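PDB 2R9Q: 2'-deoxycytidine 5'-triphosphate deaminase from Agrobacterium tumefaciens, which probably catalyses the hydrolytic deamination of dCTP to dUTP, releasing ammonia. Local coordinates for residues Ala108-Lys113 / Arg162-Arg167. Numbering follows the deposited sequence.
Sequences ASANPK and RLSQIR
Ala108 sets its CB 3.7 Å from CG1 of Ile166, a branch anti to the backbone N, beside the antiparallel pairing, whose strand axes run at 155°. Ser109 and Arg167 form a hydrogen-bonded pair, Arg167 N giving to Ser109 O at 2.9 Å and Ser109 N returning the bond to Arg167 O. At the non-hydrogen-bonded pair of Ala110 with Ile166, CA-H...O contacts fill in, with Ala110 CA 3.2 Å from Gln165 O. Asn111 and Gln165 form a second hydrogen-bonded pair; the bond from Gln165 N to Asn111 O is nearly straight at the hydrogen (166°). Pro112 has no N-H to offer, but one water donates to both Pro112 O and Gln165 OE1, its oxygen 2.8 Å from each. Lys113 N donates to Leu163 O at 3.0 Å, tilted 29° from the carbonyl plane. The Lys113 side chain crosses that of Gln165 at about a right angle, Lys113 CG 3.8 Å from Gln165 NE2. Lys113 NZ, Gln165 NE2 and Arg162 NH2 converge on Asp44, which probably offsets the two like charges; Arg162 NH1 also salt-bridges Asp34 and Asp36. Within the dUTPase-like N-terminal domain, strand 106-112 is flanked also by strand 135-136, strand 162-170 by strand 42-46, and Lys113 occupies the N-cap position before helix 114-118.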
ATOM      1  N   ALA B 108      -6.108 -33.125  17.532  1.00 62.53           N
ATOM      2  CA  ALA B 108      -4.903 -32.561  16.947  1.00 62.17           C
ATOM      3  C   ALA B 108      -4.948 -31.045  16.719  1.00 61.39           C
ATOM      4  O   ALA B 108      -6.006 -30.440  16.667  1.00 60.37           O
ATOM      5  CB  ALA B 108      -4.510 -33.320  15.684  1.00 60.80           C
ATOM      6  N   SER B 109      -3.764 -30.443  16.637  1.00 61.22           N
ATOM      7  CA  SER B 109      -3.621 -29.055  16.194  1.00 60.79           C
ATOM      8  C   SER B 109      -2.598 -28.896  15.007  1.00 59.64           C
ATOM      9  O   SER B 109      -1.788 -29.757  14.760  1.00 58.10           O
ATOM     10  CB  SER B 109      -3.295 -28.159  17.395  1.00 60.60           C
ATOM     11  OG  SER B 109      -2.000 -28.378  17.895  1.00 61.29           O
ATOM     12  N   ALA B 110      -2.682 -27.780  14.287  1.00 58.93           N
ATOM     13  CA  ALA B 110      -1.818 -27.491  13.135  1.00 58.23           C
ATOM     14  C   ALA B 110      -1.089 -26.146  13.285  1.00 57.64           C
ATOM     15  O   ALA B 110      -1.582 -25.210  13.924  1.00 58.68           O
ATOM     16  CB  ALA B 110      -2.617 -27.545  11.838  1.00 57.23           C
ATOM     17  N   ASN B 111       0.130 -26.106  12.757  1.00 57.20           N
ATOM     18  CA  ASN B 111       0.973 -24.931  12.702  1.00 57.05           C
ATOM     19  C   ASN B 111       1.765 -24.960  11.393  1.00 57.03           C
ATOM     20  O   ASN B 111       1.990 -26.037  10.832  1.00 56.81           O
ATOM     21  CB  ASN B 111       1.938 -24.902  13.879  1.00 56.89           C
ATOM     22  CG  ASN B 111       1.378 -24.206  15.072  1.00 56.70           C
ATOM     23  OD1 ASN B 111       0.608 -23.244  14.946  1.00 58.74           O
ATOM     24  ND2 ASN B 111       1.776 -24.659  16.251  1.00 52.93           N
ATOM     25  N   PRO B 112       2.149 -23.783  10.872  1.00 56.96           N
ATOM     26  CA  PRO B 112       3.065 -23.769   9.741  1.00 56.66           C
ATOM     27  C   PRO B 112       4.413 -24.371  10.046  1.00 55.99           C
ATOM     28  O   PRO B 112       4.879 -24.277  11.152  1.00 55.56           O
ATOM     29  CB  PRO B 112       3.197 -22.292   9.414  1.00 57.00           C
ATOM     30  CG  PRO B 112       2.760 -21.587  10.646  1.00 57.11           C
ATOM     31  CD  PRO B 112       1.730 -22.422  11.249  1.00 56.92           C
ATOM     32  N   LYS B 113       5.020 -25.021   9.063  1.00 56.32           N
ATOM     33  CA  LYS B 113       6.423 -25.374   9.145  1.00 56.22           C
ATOM     34  C   LYS B 113       7.223 -24.111   9.217  1.00 56.58           C
ATOM     35  O   LYS B 113       6.786 -23.058   8.740  1.00 55.63           O
ATOM     36  CB  LYS B 113       6.858 -26.167   7.925  1.00 57.22           C
ATOM     37  CG  LYS B 113       6.231 -27.536   7.829  1.00 57.31           C
ATOM     38  CD  LYS B 113       6.337 -28.099   6.435  1.00 60.44           C
ATOM     39  CE  LYS B 113       7.762 -28.259   5.961  1.00 61.43           C
ATOM     40  NZ  LYS B 113       8.486 -29.197   6.850  1.00 61.75           N
ATOM     41  N   ARG B 162       4.740 -29.266   1.078  1.00 57.08           N
ATOM     42  CA  ARG B 162       4.522 -29.386   2.510  1.00 57.74           C
ATOM     43  C   ARG B 162       4.687 -28.022   3.126  1.00 57.85           C
ATOM     44  O   ARG B 162       5.768 -27.516   3.163  1.00 57.04           O
ATOM     45  CB  ARG B 162       5.503 -30.387   3.089  1.00 56.99           C
ATOM     46  CG  ARG B 162       5.136 -31.805   2.737  1.00 58.09           C
ATOM     47  CD  ARG B 162       6.304 -32.714   2.533  1.00 56.65           C
ATOM     48  NE  ARG B 162       7.125 -32.744   3.727  1.00 58.77           N
ATOM     49  CZ  ARG B 162       8.109 -33.601   3.983  1.00 58.86           C
ATOM     50  NH1 ARG B 162       8.426 -34.560   3.141  1.00 58.89           N
ATOM     51  NH2 ARG B 162       8.778 -33.501   5.123  1.00 61.27           N
ATOM     52  N   LEU B 163       3.592 -27.407   3.557  1.00 59.50           N
ATOM     53  CA  LEU B 163       3.651 -26.053   4.127  1.00 59.69           C
ATOM     54  C   LEU B 163       3.317 -26.051   5.614  1.00 59.42           C
ATOM     55  O   LEU B 163       3.743 -25.184   6.367  1.00 58.59           O
ATOM     56  CB  LEU B 163       2.773 -25.099   3.341  1.00 60.02           C
ATOM     57  CG  LEU B 163       3.074 -24.708   1.878  1.00 60.94           C
ATOM     58  CD1 LEU B 163       2.754 -25.833   0.904  1.00 62.14           C
ATOM     59  CD2 LEU B 163       2.225 -23.514   1.484  1.00 60.42           C
ATOM     60  N   SER B 164       2.670 -27.116   6.043  1.00 60.03           N
ATOM     61  CA  SER B 164       2.046 -27.186   7.332  1.00 60.12           C
ATOM     62  C   SER B 164       2.317 -28.507   7.999  1.00 59.46           C
ATOM     63  O   SER B 164       2.696 -29.459   7.353  1.00 59.19           O
ATOM     64  CB  SER B 164       0.554 -27.007   7.117  1.00 59.92           C
ATOM     65  OG  SER B 164      -0.096 -26.811   8.332  1.00 61.93           O
ATOM     66  N   GLN B 165       2.121 -28.552   9.308  1.00 59.99           N
ATOM     67  CA  GLN B 165       2.191 -29.798  10.072  1.00 60.14           C
ATOM     68  C   GLN B 165       1.131 -29.933  11.178  1.00 59.78           C
ATOM     69  O   GLN B 165       0.647 -28.955  11.729  1.00 58.32           O
ATOM     70  CB  GLN B 165       3.586 -30.051  10.612  1.00 60.06           C
ATOM     71  CG  GLN B 165       4.226 -28.929  11.276  1.00 60.85           C
ATOM     72  CD  GLN B 165       5.687 -29.159  11.529  1.00 63.50           C
ATOM     73  OE1 GLN B 165       6.241 -28.614  12.479  1.00 66.32           O
ATOM     74  NE2 GLN B 165       6.327 -29.986  10.705  1.00 64.89           N
ATOM     75  N   ILE B 166       0.775 -31.187  11.446  1.00 60.33           N
ATOM     76  CA  ILE B 166      -0.247 -31.560  12.407  1.00 60.64           C
ATOM     77  C   ILE B 166       0.385 -32.379  13.565  1.00 61.05           C
ATOM     78  O   ILE B 166       1.115 -33.345  13.338  1.00 60.46           O
ATOM     79  CB  ILE B 166      -1.414 -32.296  11.683  1.00 60.29           C
ATOM     80  CG1 ILE B 166      -2.606 -32.546  12.608  1.00 61.25           C
ATOM     81  CG2 ILE B 166      -0.983 -33.608  11.066  1.00 60.14           C
ATOM     82  CD1 ILE B 166      -3.744 -33.205  11.892  1.00 60.42           C
ATOM     83  N   ARG B 167       0.124 -31.949  14.798  1.00 60.69           N
ATOM     84  CA  ARG B 167       0.551 -32.653  16.011  1.00 61.11           C
ATOM     85  C   ARG B 167      -0.662 -33.315  16.663  1.00 61.02           C
ATOM     86  O   ARG B 167      -1.685 -32.679  16.864  1.00 59.36           O
ATOM     87  CB  ARG B 167       1.201 -31.657  16.970  1.00 60.94           C
ATOM     88  CG  ARG B 167       1.568 -32.177  18.352  1.00 60.14           C
ATOM     89  CD  ARG B 167       2.496 -31.202  19.057  1.00 59.25           C
ATOM     90  NE  ARG B 167       3.851 -31.162  18.473  1.00 58.63           N
ATOM     91  CZ  ARG B 167       4.845 -30.409  18.927  1.00 55.67           C
ATOM     92  NH1 ARG B 167       4.654 -29.603  19.946  1.00 58.60           N
ATOM     93  NH2 ARG B 167       6.037 -30.452  18.350  1.00 55.09           N
TER
HETATM   94  O   HOH W   1       5.306 -26.087  13.229  1.00 38.27           O